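Local coordinates for protein VP35 (PDB 6DKU) that is a bat-genome homolog of the filoviral polymerase cofactor VP35, whose interferon inhibitory domain, the part seen here, probably antagonises innate immune signalling, at residues R24-E29 and Y95-L99; H50-E54 and S67-C72; A80-T86 and V114-P120. The protein carries 1 engineered substitution. The contacts are given in a common frame with arbitrary orientation. Residue numbers count along the deposited sequence, not the author numbering.

Contact 1 (R24-E29 and Y95-L99). Engineered in segment 95-99: Arg97 (natural residue Gly).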
loop_
_atom_site.group_PDB
_atom_site.type_symbol
_atom_site.label_atom_id
_atom_site.label_comp_id
_atom_site.label_asym_id
_atom_site.label_seq_id
_atom_site.Cartn_x
_atom_site.Cartn_y
_atom_site.Cartn_z
ATOM N N ARG A 24 -7.234 7.618 9.361
ATOM C CA ARG A 24 -6.251 7.002 8.481
ATOM C C ARG A 24 -5.979 5.586 8.961
ATOM O O ARG A 24 -5.748 5.362 10.152
ATOM C CB ARG A 24 -4.970 7.835 8.447
ATOM C CG ARG A 24 -3.803 7.152 7.762
ATOM C CD ARG A 24 -2.483 7.823 8.084
ATOM N NE ARG A 24 -1.445 7.416 7.144
ATOM C CZ ARG A 24 -0.888 8.214 6.240
ATOM N NH1 ARG A 24 -1.262 9.478 6.144
ATOM N NH2 ARG A 24 0.051 7.748 5.432
ATOM N N THR A 25 -6.069 4.618 8.043
ATOM C CA THR A 25 -5.840 3.212 8.377
ATOM C C THR A 25 -4.862 2.569 7.406
ATOM O O THR A 25 -4.284 3.244 6.546
ATOM C CB THR A 25 -7.145 2.401 8.362
ATOM O OG1 THR A 25 -7.588 2.220 7.011
ATOM C CG2 THR A 25 -8.236 3.084 9.164
ATOM N N ALA A 26 -4.694 1.250 7.512
ATOM C CA ALA A 26 -3.771 0.563 6.623
ATOM C C ALA A 26 -4.202 0.595 5.164
ATOM O O ALA A 26 -3.399 0.232 4.303
ATOM C CB ALA A 26 -3.592 -0.889 7.062
ATOM N N PHE A 27 -5.441 0.985 4.853
ATOM C CA PHE A 27 -5.808 1.084 3.441
ATOM C C PHE A 27 -5.147 2.298 2.803
ATOM O O PHE A 27 -4.609 2.206 1.691
ATOM C CB PHE A 27 -7.330 1.131 3.282
ATOM C CG PHE A 27 -7.998 -0.217 3.411
ATOM C CD1 PHE A 27 -8.016 -1.108 2.348
ATOM C CD2 PHE A 27 -8.604 -0.597 4.604
ATOM C CE1 PHE A 27 -8.629 -2.354 2.466
ATOM C CE2 PHE A 27 -9.220 -1.840 4.731
ATOM C CZ PHE A 27 -9.228 -2.719 3.660
ATOM N N HIS A 28 -5.161 3.440 3.502
ATOM C CA HIS A 28 -4.405 4.605 3.051
ATOM C C HIS A 28 -2.941 4.245 2.839
ATOM O O HIS A 28 -2.335 4.602 1.819
ATOM C CB HIS A 28 -4.519 5.737 4.075
ATOM C CG HIS A 28 -5.923 6.125 4.409
ATOM N ND1 HIS A 28 -6.703 5.410 5.292
ATOM C CD2 HIS A 28 -6.682 7.166 3.992
ATOM C CE1 HIS A 28 -7.885 5.992 5.400
ATOM N NE2 HIS A 28 -7.897 7.057 4.618
ATOM N N GLU A 29 -2.364 3.522 3.802
ATOM C CA GLU A 29 -0.984 3.084 3.682
ATOM C C GLU A 29 -0.792 2.140 2.506
ATOM O O GLU A 29 0.258 2.178 1.863
ATOM C CB GLU A 29 -0.521 2.415 4.974
ATOM C CG GLU A 29 -0.990 3.107 6.233
ATOM C CD GLU A 29 -0.261 4.407 6.509
ATOM O OE1 GLU A 29 0.575 4.817 5.669
ATOM O OE2 GLU A 29 -0.525 5.018 7.571
ATOM N N TYR A 95 -1.823 0.908 14.772
ATOM C CA TYR A 95 -1.124 -0.192 14.121
ATOM C C TYR A 95 -0.364 -1.068 15.110
ATOM O O TYR A 95 -0.034 -2.211 14.773
ATOM C CB TYR A 95 -0.140 0.334 13.071
ATOM C CG TYR A 95 -0.709 1.247 11.996
ATOM C CD1 TYR A 95 -2.073 1.354 11.778
ATOM C CD2 TYR A 95 0.139 1.999 11.187
ATOM C CE1 TYR A 95 -2.577 2.189 10.794
ATOM C CE2 TYR A 95 -0.355 2.829 10.203
ATOM C CZ TYR A 95 -1.716 2.924 10.011
ATOM O OH TYR A 95 -2.217 3.762 9.035
ATOM N N HIS A 96 -0.104 -0.566 16.323
ATOM C CA HIS A 96 0.822 -1.226 17.246
ATOM C C HIS A 96 0.448 -2.683 17.488
ATOM O O HIS A 96 1.315 -3.563 17.525
ATOM C CB HIS A 96 0.864 -0.478 18.583
ATOM C CG HIS A 96 1.794 0.697 18.608
ATOM N ND1 HIS A 96 2.374 1.221 17.473
ATOM C CD2 HIS A 96 2.235 1.455 19.641
ATOM C CE1 HIS A 96 3.134 2.250 17.805
ATOM N NE2 HIS A 96 3.068 2.411 19.115
ATOM N N ARG A 97 -0.844 -2.956 17.676
ATOM C CA ARG A 97 -1.257 -4.306 18.039
ATOM C C ARG A 97 -1.135 -5.283 16.882
ATOM O O ARG A 97 -1.059 -6.490 17.122
ATOM C CB ARG A 97 -2.690 -4.301 18.565
ATOM C CG ARG A 97 -3.578 -3.267 17.920
ATOM C CD ARG A 97 -5.010 -3.432 18.373
ATOM N NE ARG A 97 -5.753 -4.269 17.440
ATOM C CZ ARG A 97 -6.391 -3.802 16.371
ATOM N NH1 ARG A 97 -6.371 -2.500 16.113
ATOM N NH2 ARG A 97 -7.046 -4.630 15.562
ATOM N N ARG A 98 -1.104 -4.799 15.640
ATOM C CA ARG A 98 -1.014 -5.681 14.484
ATOM C C ARG A 98 0.411 -5.855 13.972
ATOM O O ARG A 98 0.642 -6.695 13.096
ATOM C CB ARG A 98 -1.906 -5.161 13.351
ATOM C CG ARG A 98 -3.353 -4.918 13.768
ATOM C CD ARG A 98 -4.288 -4.841 12.563
ATOM N NE ARG A 98 -3.938 -3.751 11.651
ATOM C CZ ARG A 98 -3.435 -3.926 10.431
ATOM N NH1 ARG A 98 -3.213 -5.152 9.969
ATOM N NH2 ARG A 98 -3.148 -2.877 9.671
ATOM N N LEU A 99 1.367 -5.093 14.493
ATOM C CA LEU A 99 2.744 -5.232 14.046
ATOM C C LEU A 99 3.281 -6.606 14.436
ATOM O O LEU A 99 3.081 -7.069 15.563
ATOM C CB LEU A 99 3.605 -4.119 14.642
ATOM C CG LEU A 99 3.236 -2.667 14.312
ATOM C CD1 LEU A 99 4.108 -1.695 15.103
ATOM C CD2 LEU A 99 3.332 -2.373 12.819
HETATM O O HOH W 1 -5.146 -0.479 9.829
#
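One direct hydrogen bond joins the two segments: Tyr95 OH donates to Glu29 OE2 at 2.6 Å. The CA-to-CB bond of Tyr95 points toward residues 24-29, and its hydroxyl reaches Glu29. A salt bridge within segment 24-29 holds the acceptor. Arg24 NE lies 2.6 Å from Glu29 OE2, and Arg24 NH2 donates to Glu29 OE1 at 3.0 Å. Glu29 therefore receives both the arginine and the phenol, and its OE1 is also hydrogen-bonded to Tyr115 OH. The helix start itself is capped: Thr25 is the N-cap, and its OG1 accepts from Phe27 N at 3.3 Å.

The VP35 interferon inhibitory domain consists of a helical part and a part built on a beta sheet. This contact joins the two: residues 24-29 open helix 26-37, and residues 95-99 belong to the loop leading into strand 100-101; 95-98 have helical backbone angles.

One water adds a second link. It accepts from Ala26 N at 2.9 Å and, weakly, from Arg98 NH2 at 3.1 Å. The guanidinium of Arg98 also binds Lys127 O through NH1.

Packing is limited, with 187 Å² buried in all. Ala26 CB meets the edge of the Arg98 guanidinium, 3.3 Å from NH2. Arg24 CG lies 4.0 Å from Tyr95 OH. The engineered Arg97, a glycine in nature, does not reach residues 24-29.

Contact 2 (H50-E54 and S67-C72)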
loop_
_atom_site.group_PDB
_atom_site.type_symbol
_atom_site.label_atom_id
_atom_site.label_comp_id
_atom_site.label_asym_id
_atom_site.label_seq_id
_atom_site.Cartn_x
_atom_site.Cartn_y
_atom_site.Cartn_z
ATOM N N HIS A 50 -7.117 -0.400 -13.056
ATOM C CA HIS A 50 -7.705 -1.547 -12.371
ATOM C C HIS A 50 -8.641 -1.105 -11.250
ATOM O O HIS A 50 -9.740 -1.653 -11.093
ATOM C CB HIS A 50 -6.595 -2.449 -11.830
ATOM C CG HIS A 50 -7.095 -3.618 -11.039
ATOM N ND1 HIS A 50 -7.369 -4.842 -11.611
ATOM C CD2 HIS A 50 -7.374 -3.749 -9.719
ATOM C CE1 HIS A 50 -7.790 -5.678 -10.678
ATOM N NE2 HIS A 50 -7.805 -5.038 -9.522
ATOM N N PHE A 51 -8.213 -0.120 -10.457
ATOM C CA PHE A 51 -9.049 0.440 -9.400
ATOM C C PHE A 51 -10.383 0.928 -9.955
ATOM O O PHE A 51 -11.455 0.576 -9.442
ATOM C CB PHE A 51 -8.290 1.580 -8.722
ATOM C CG PHE A 51 -9.064 2.289 -7.648
ATOM C CD1 PHE A 51 -9.187 1.733 -6.385
ATOM C CD2 PHE A 51 -9.630 3.530 -7.889
ATOM C CE1 PHE A 51 -9.880 2.385 -5.390
ATOM C CE2 PHE A 51 -10.325 4.193 -6.897
ATOM C CZ PHE A 51 -10.451 3.620 -5.646
ATOM N N ASN A 52 -10.337 1.738 -11.015
ATOM C CA ASN A 52 -11.569 2.235 -11.608
ATOM C C ASN A 52 -12.398 1.110 -12.215
ATOM O O ASN A 52 -13.631 1.187 -12.219
ATOM C CB ASN A 52 -11.247 3.296 -12.652
ATOM C CG ASN A 52 -10.628 4.532 -12.042
ATOM O OD1 ASN A 52 -10.997 4.943 -10.945
ATOM N ND2 ASN A 52 -9.686 5.134 -12.752
ATOM N N ARG A 53 -11.746 0.069 -12.737
ATOM C CA ARG A 53 -12.483 -1.099 -13.214
ATOM C C ARG A 53 -13.274 -1.727 -12.075
ATOM O O ARG A 53 -14.467 -2.020 -12.216
ATOM C CB ARG A 53 -11.519 -2.122 -13.822
ATOM C CG ARG A 53 -11.310 -2.000 -15.324
ATOM C CD ARG A 53 -10.507 -3.187 -15.873
ATOM N NE ARG A 53 -9.149 -3.256 -15.324
ATOM C CZ ARG A 53 -8.072 -2.726 -15.902
ATOM N NH1 ARG A 53 -8.184 -2.078 -17.059
ATOM N NH2 ARG A 53 -6.880 -2.840 -15.321
ATOM N N GLU A 54 -12.623 -1.921 -10.925
ATOM C CA GLU A 54 -13.280 -2.603 -9.818
ATOM C C GLU A 54 -14.412 -1.759 -9.241
ATOM O O GLU A 54 -15.483 -2.292 -8.922
ATOM C CB GLU A 54 -12.251 -2.981 -8.750
ATOM C CG GLU A 54 -11.121 -3.882 -9.260
ATOM C CD GLU A 54 -11.587 -5.294 -9.610
ATOM O OE1 GLU A 54 -12.255 -5.470 -10.649
ATOM O OE2 GLU A 54 -11.289 -6.233 -8.844
ATOM N N SER A 67 -7.543 -5.403 -4.400
ATOM C CA SER A 67 -7.614 -6.108 -5.668
ATOM C C SER A 67 -6.432 -5.764 -6.553
ATOM O O SER A 67 -6.033 -6.587 -7.383
ATOM C CB SER A 67 -8.932 -5.777 -6.374
ATOM O OG SER A 67 -8.943 -6.230 -7.718
ATOM N N ILE A 68 -5.859 -4.564 -6.402
ATOM C CA ILE A 68 -4.639 -4.253 -7.146
ATOM C C ILE A 68 -3.506 -5.165 -6.703
ATOM O O ILE A 68 -2.770 -5.712 -7.531
ATOM C CB ILE A 68 -4.252 -2.767 -7.006
ATOM C CG1 ILE A 68 -5.433 -1.812 -7.244
ATOM C CG2 ILE A 68 -3.082 -2.425 -7.918
ATOM C CD1 ILE A 68 -5.101 -0.390 -6.735
ATOM N N THR A 69 -3.343 -5.330 -5.387
ATOM C CA THR A 69 -2.309 -6.239 -4.891
ATOM C C THR A 69 -2.560 -7.678 -5.332
ATOM O O THR A 69 -1.620 -8.482 -5.416
ATOM C CB THR A 69 -2.217 -6.176 -3.367
ATOM O OG1 THR A 69 -3.419 -6.711 -2.816
ATOM C CG2 THR A 69 -2.052 -4.740 -2.913
ATOM N N GLN A 70 -3.811 -8.028 -5.621
ATOM C CA GLN A 70 -4.068 -9.417 -5.989
ATOM C C GLN A 70 -4.009 -9.683 -7.494
ATOM O O GLN A 70 -3.464 -10.708 -7.916
ATOM C CB GLN A 70 -5.426 -9.857 -5.437
ATOM C CG GLN A 70 -5.427 -9.998 -3.923
ATOM C CD GLN A 70 -4.182 -10.689 -3.418
ATOM O OE1 GLN A 70 -3.964 -11.868 -3.689
ATOM N NE2 GLN A 70 -3.350 -9.953 -2.694
ATOM N N ARG A 71 -4.544 -8.785 -8.317
ATOM C CA ARG A 71 -4.769 -9.056 -9.730
ATOM C C ARG A 71 -3.780 -8.385 -10.673
ATOM O O ARG A 71 -3.511 -8.932 -11.742
ATOM C CB ARG A 71 -6.190 -8.637 -10.120
ATOM C CG ARG A 71 -7.267 -9.586 -9.630
ATOM C CD ARG A 71 -8.413 -9.619 -10.618
ATOM N NE ARG A 71 -9.663 -9.181 -10.006
ATOM C CZ ARG A 71 -10.795 -8.988 -10.677
ATOM N NH1 ARG A 71 -11.890 -8.591 -10.038
ATOM N NH2 ARG A 71 -10.830 -9.186 -11.988
ATOM N N CYS A 72 -3.241 -7.219 -10.323
ATOM C CA CYS A 72 -2.225 -6.574 -11.147
ATOM C C CYS A 72 -0.889 -7.258 -10.898
ATOM O O CYS A 72 -0.367 -7.225 -9.778
ATOM C CB CYS A 72 -2.147 -5.083 -10.835
ATOM S SG CYS A 72 -3.535 -4.132 -11.516
#
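A short run of polar groups links the two helices. His50 NE2 donates to Ser67 OG at a very short 2.4 Å. Ser67 OG in turn donates to Glu54 OE2 at 2.6 Å. The serine hydroxyl thus both accepts and donates. Glu54 OE2 is paired a second time, in a salt bridge to Arg71 NH1 at 2.7 Å. The buried carboxylate is therefore met by a hydroxyl and a positive charge. His50 and Glu54 are one helical turn apart, as are Ser67 and Arg71, so each helix offers two polar groups on the same side.

Other packing flanks these bonds. His50 CE1 lies over one face of the Arg71 guanidinium and 3.4 Å from Arg71 CB. Cys72 SG approaches the His50 ring obliquely, 4.1 Å from its centroid. The apolar pair is Phe51 CB and Ile68 CD1, 4.2 Å apart.

The contact is a steep helix crossing, with local axes 10.3 Å apart and 112° between their directions. It packs helix 41-56 against helix 61-71 in the helical part of the domain. Helix 9-18 adds Leu16 against Phe51 and Ile68, and helix 26-37 brings Ile34 to Ile68 and Leu30 to Thr69.

Contact 3 (A80-T86 and V114-P120)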
loop_
_atom_site.group_PDB
_atom_site.type_symbol
_atom_site.label_atom_id
_atom_site.label_comp_id
_atom_site.label_asym_id
_atom_site.label_seq_id
_atom_site.Cartn_x
_atom_site.Cartn_y
_atom_site.Cartn_z
ATOM N N ALA A 80 7.194 -5.408 -0.380
ATOM C CA ALA A 80 6.587 -4.325 0.371
ATOM C C ALA A 80 7.619 -3.230 0.615
ATOM O O ALA A 80 8.787 -3.529 0.888
ATOM C CB ALA A 80 6.040 -4.834 1.705
ATOM N N PRO A 81 7.231 -1.962 0.528
ATOM C CA PRO A 81 8.200 -0.882 0.739
ATOM C C PRO A 81 8.610 -0.757 2.200
ATOM O O PRO A 81 7.869 -1.112 3.118
ATOM C CB PRO A 81 7.441 0.363 0.275
ATOM C CG PRO A 81 6.012 0.038 0.521
ATOM C CD PRO A 81 5.882 -1.444 0.237
ATOM N N THR A 82 9.810 -0.229 2.407
ATOM C CA THR A 82 10.340 0.006 3.740
ATOM C C THR A 82 10.188 1.474 4.107
ATOM O O THR A 82 10.461 2.358 3.295
ATOM C CB THR A 82 11.809 -0.407 3.802
ATOM O OG1 THR A 82 11.966 -1.624 3.062
ATOM C CG2 THR A 82 12.290 -0.587 5.239
ATOM N N THR A 83 9.716 1.720 5.325
ATOM C CA THR A 83 9.686 3.038 5.942
ATOM C C THR A 83 10.609 3.021 7.153
ATOM O O THR A 83 10.666 2.027 7.888
ATOM C CB THR A 83 8.273 3.430 6.402
ATOM O OG1 THR A 83 7.322 3.201 5.355
ATOM C CG2 THR A 83 8.245 4.899 6.795
ATOM N N GLN A 84 11.324 4.115 7.370
ATOM C CA GLN A 84 12.229 4.228 8.503
ATOM C C GLN A 84 11.616 5.157 9.540
ATOM O O GLN A 84 11.069 6.206 9.186
ATOM C CB GLN A 84 13.604 4.731 8.056
ATOM C CG GLN A 84 14.424 3.653 7.363
ATOM C CD GLN A 84 15.919 3.848 7.515
ATOM O OE1 GLN A 84 16.380 4.910 7.930
ATOM N NE2 GLN A 84 16.686 2.811 7.192
ATOM N N VAL A 85 11.685 4.760 10.812
ATOM C CA VAL A 85 11.177 5.571 11.914
ATOM C C VAL A 85 12.202 5.586 13.037
ATOM O O VAL A 85 12.877 4.581 13.289
ATOM C CB VAL A 85 9.814 5.059 12.433
ATOM C CG1 VAL A 85 8.681 5.582 11.567
ATOM C CG2 VAL A 85 9.788 3.538 12.495
ATOM N N THR A 86 12.309 6.734 13.714
ATOM C CA THR A 86 13.277 6.883 14.793
ATOM C C THR A 86 12.999 5.918 15.943
ATOM O O THR A 86 13.922 5.553 16.681
ATOM C CB THR A 86 13.276 8.340 15.287
ATOM O OG1 THR A 86 13.145 9.225 14.169
ATOM C CG2 THR A 86 14.577 8.656 15.975
ATOM N N VAL A 114 2.080 -4.453 3.793
ATOM C CA VAL A 114 1.922 -3.061 3.387
ATOM C C VAL A 114 3.224 -2.321 3.658
ATOM O O VAL A 114 3.840 -1.762 2.743
ATOM C CB VAL A 114 0.744 -2.389 4.110
ATOM C CG1 VAL A 114 0.567 -0.959 3.607
ATOM C CG2 VAL A 114 -0.537 -3.200 3.919
ATOM N N TYR A 115 3.660 -2.313 4.910
ATOM C CA TYR A 115 4.898 -1.647 5.272
ATOM C C TYR A 115 5.798 -2.598 6.038
ATOM O O TYR A 115 5.336 -3.368 6.889
ATOM C CB TYR A 115 4.655 -0.409 6.138
ATOM C CG TYR A 115 4.154 0.807 5.407
ATOM C CD1 TYR A 115 4.348 0.961 4.038
ATOM C CD2 TYR A 115 3.483 1.812 6.094
ATOM C CE1 TYR A 115 3.877 2.078 3.375
ATOM C CE2 TYR A 115 3.011 2.925 5.444
ATOM C CZ TYR A 115 3.210 3.055 4.086
ATOM O OH TYR A 115 2.738 4.175 3.445
ATOM N N ILE A 116 7.080 -2.523 5.736
ATOM C CA ILE A 116 8.126 -3.031 6.606
ATOM C C ILE A 116 8.713 -1.811 7.309
ATOM O O ILE A 116 9.445 -1.025 6.696
ATOM C CB ILE A 116 9.195 -3.801 5.826
ATOM C CG1 ILE A 116 8.565 -4.949 5.043
ATOM C CG2 ILE A 116 10.231 -4.350 6.774
ATOM C CD1 ILE A 116 7.446 -5.667 5.763
ATOM N N TYR A 117 8.361 -1.622 8.579
ATOM C CA TYR A 117 8.916 -0.515 9.346
ATOM C C TYR A 117 10.321 -0.851 9.819
ATOM O O TYR A 117 10.594 -1.976 10.244
ATOM C CB TYR A 117 8.044 -0.199 10.557
ATOM C CG TYR A 117 6.754 0.506 10.231
ATOM C CD1 TYR A 117 6.747 1.825 9.809
ATOM C CD2 TYR A 117 5.542 -0.147 10.362
ATOM C CE1 TYR A 117 5.560 2.466 9.512
ATOM C CE2 TYR A 117 4.358 0.481 10.072
ATOM C CZ TYR A 117 4.368 1.784 9.650
ATOM O OH TYR A 117 3.174 2.396 9.364
ATOM N N LEU A 118 11.210 0.139 9.762
ATOM C CA LEU A 118 12.593 0.004 10.213
ATOM C C LEU A 118 12.767 0.787 11.508
ATOM O O LEU A 118 12.711 2.021 11.508
ATOM C CB LEU A 118 13.555 0.481 9.130
ATOM C CG LEU A 118 14.179 -0.665 8.346
ATOM C CD1 LEU A 118 15.318 -1.274 9.160
ATOM C CD2 LEU A 118 13.109 -1.720 8.026
ATOM N N THR A 119 12.967 0.061 12.608
ATOM C CA THR A 119 13.154 0.617 13.937
ATOM C C THR A 119 14.537 0.251 14.457
ATOM O O THR A 119 15.101 -0.775 14.061
ATOM C CB THR A 119 12.096 0.103 14.922
ATOM O OG1 THR A 119 12.533 -1.150 15.460
ATOM C CG2 THR A 119 10.754 -0.084 14.223
ATOM N N PRO A 120 15.112 1.080 15.334
ATOM C CA PRO A 120 16.481 0.819 15.807
ATOM C C PRO A 120 16.665 -0.542 16.450
ATOM O O PRO A 120 17.754 -1.112 16.334
ATOM C CB PRO A 120 16.726 1.962 16.796
ATOM C CG PRO A 120 15.892 3.076 16.250
ATOM C CD PRO A 120 14.643 2.418 15.729
#
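Near its start, strand 113-119 carries a classic beta bulge on its other edge, where Val114 and Tyr115 both face Leu126 of strand 122-127. Beyond it, residues 82-84 and 116-118 pair in parallel. Four backbone hydrogen bonds, running from Pro81 to Val85, hold the pair. Ile116 N donates to Pro81 O (3.1 Å) and Thr83 N to Ile116 O (3.1 Å). Leu118 N donates to Thr83 O (2.7 Å) and Val85 N to Leu118 O (3.0 Å). Thr83, Ile116 and Leu118 each use both N and O.

On the face carrying Thr83 and Tyr117, Thr83 CB is 4.1 Å from Tyr117 CD1. Thr83 OG1 lies over the Tyr115 ring, 3.9 Å from Tyr115 CD1. Pro81 CG meets the edge of the Tyr115 ring, 4.0 Å from Tyr115 CD1. Gln84 CG touches Leu118 CB at 3.7 Å on the other face.

Strand 82-84 is an outer strand of the domain's mixed sheet, and strand 113-119 lies between it and strand 122-127. Helix 26-37 packs Ala33 against Pro81 and Tyr115.

How the contacts relate
Contacts 1 and 3 are neighbours, with centres 12 Å apart. They touch where Glu29 OE1 meets Tyr115 OH and where Tyr95 and Leu99 pack on Tyr117. Helix 26-37 is thereby tied to both the sheet and the loop before strand 100-101. Contact 2 lies apart, its centre about 20 Å from that of contact 1 and 25 Å from that of contact 3, on the opposite side of the chain's centre from both. Along the chain, contact 2 is nested inside the loop closed by contact 1. Contact 3 opens after contact 2 and interleaves with contact 1. Contact 2 packs the helical part. Contact 3 adds outer strand 82-84 to the sheet. Contact 1, with contact 3's packing on helix 26-37, lies at their junction.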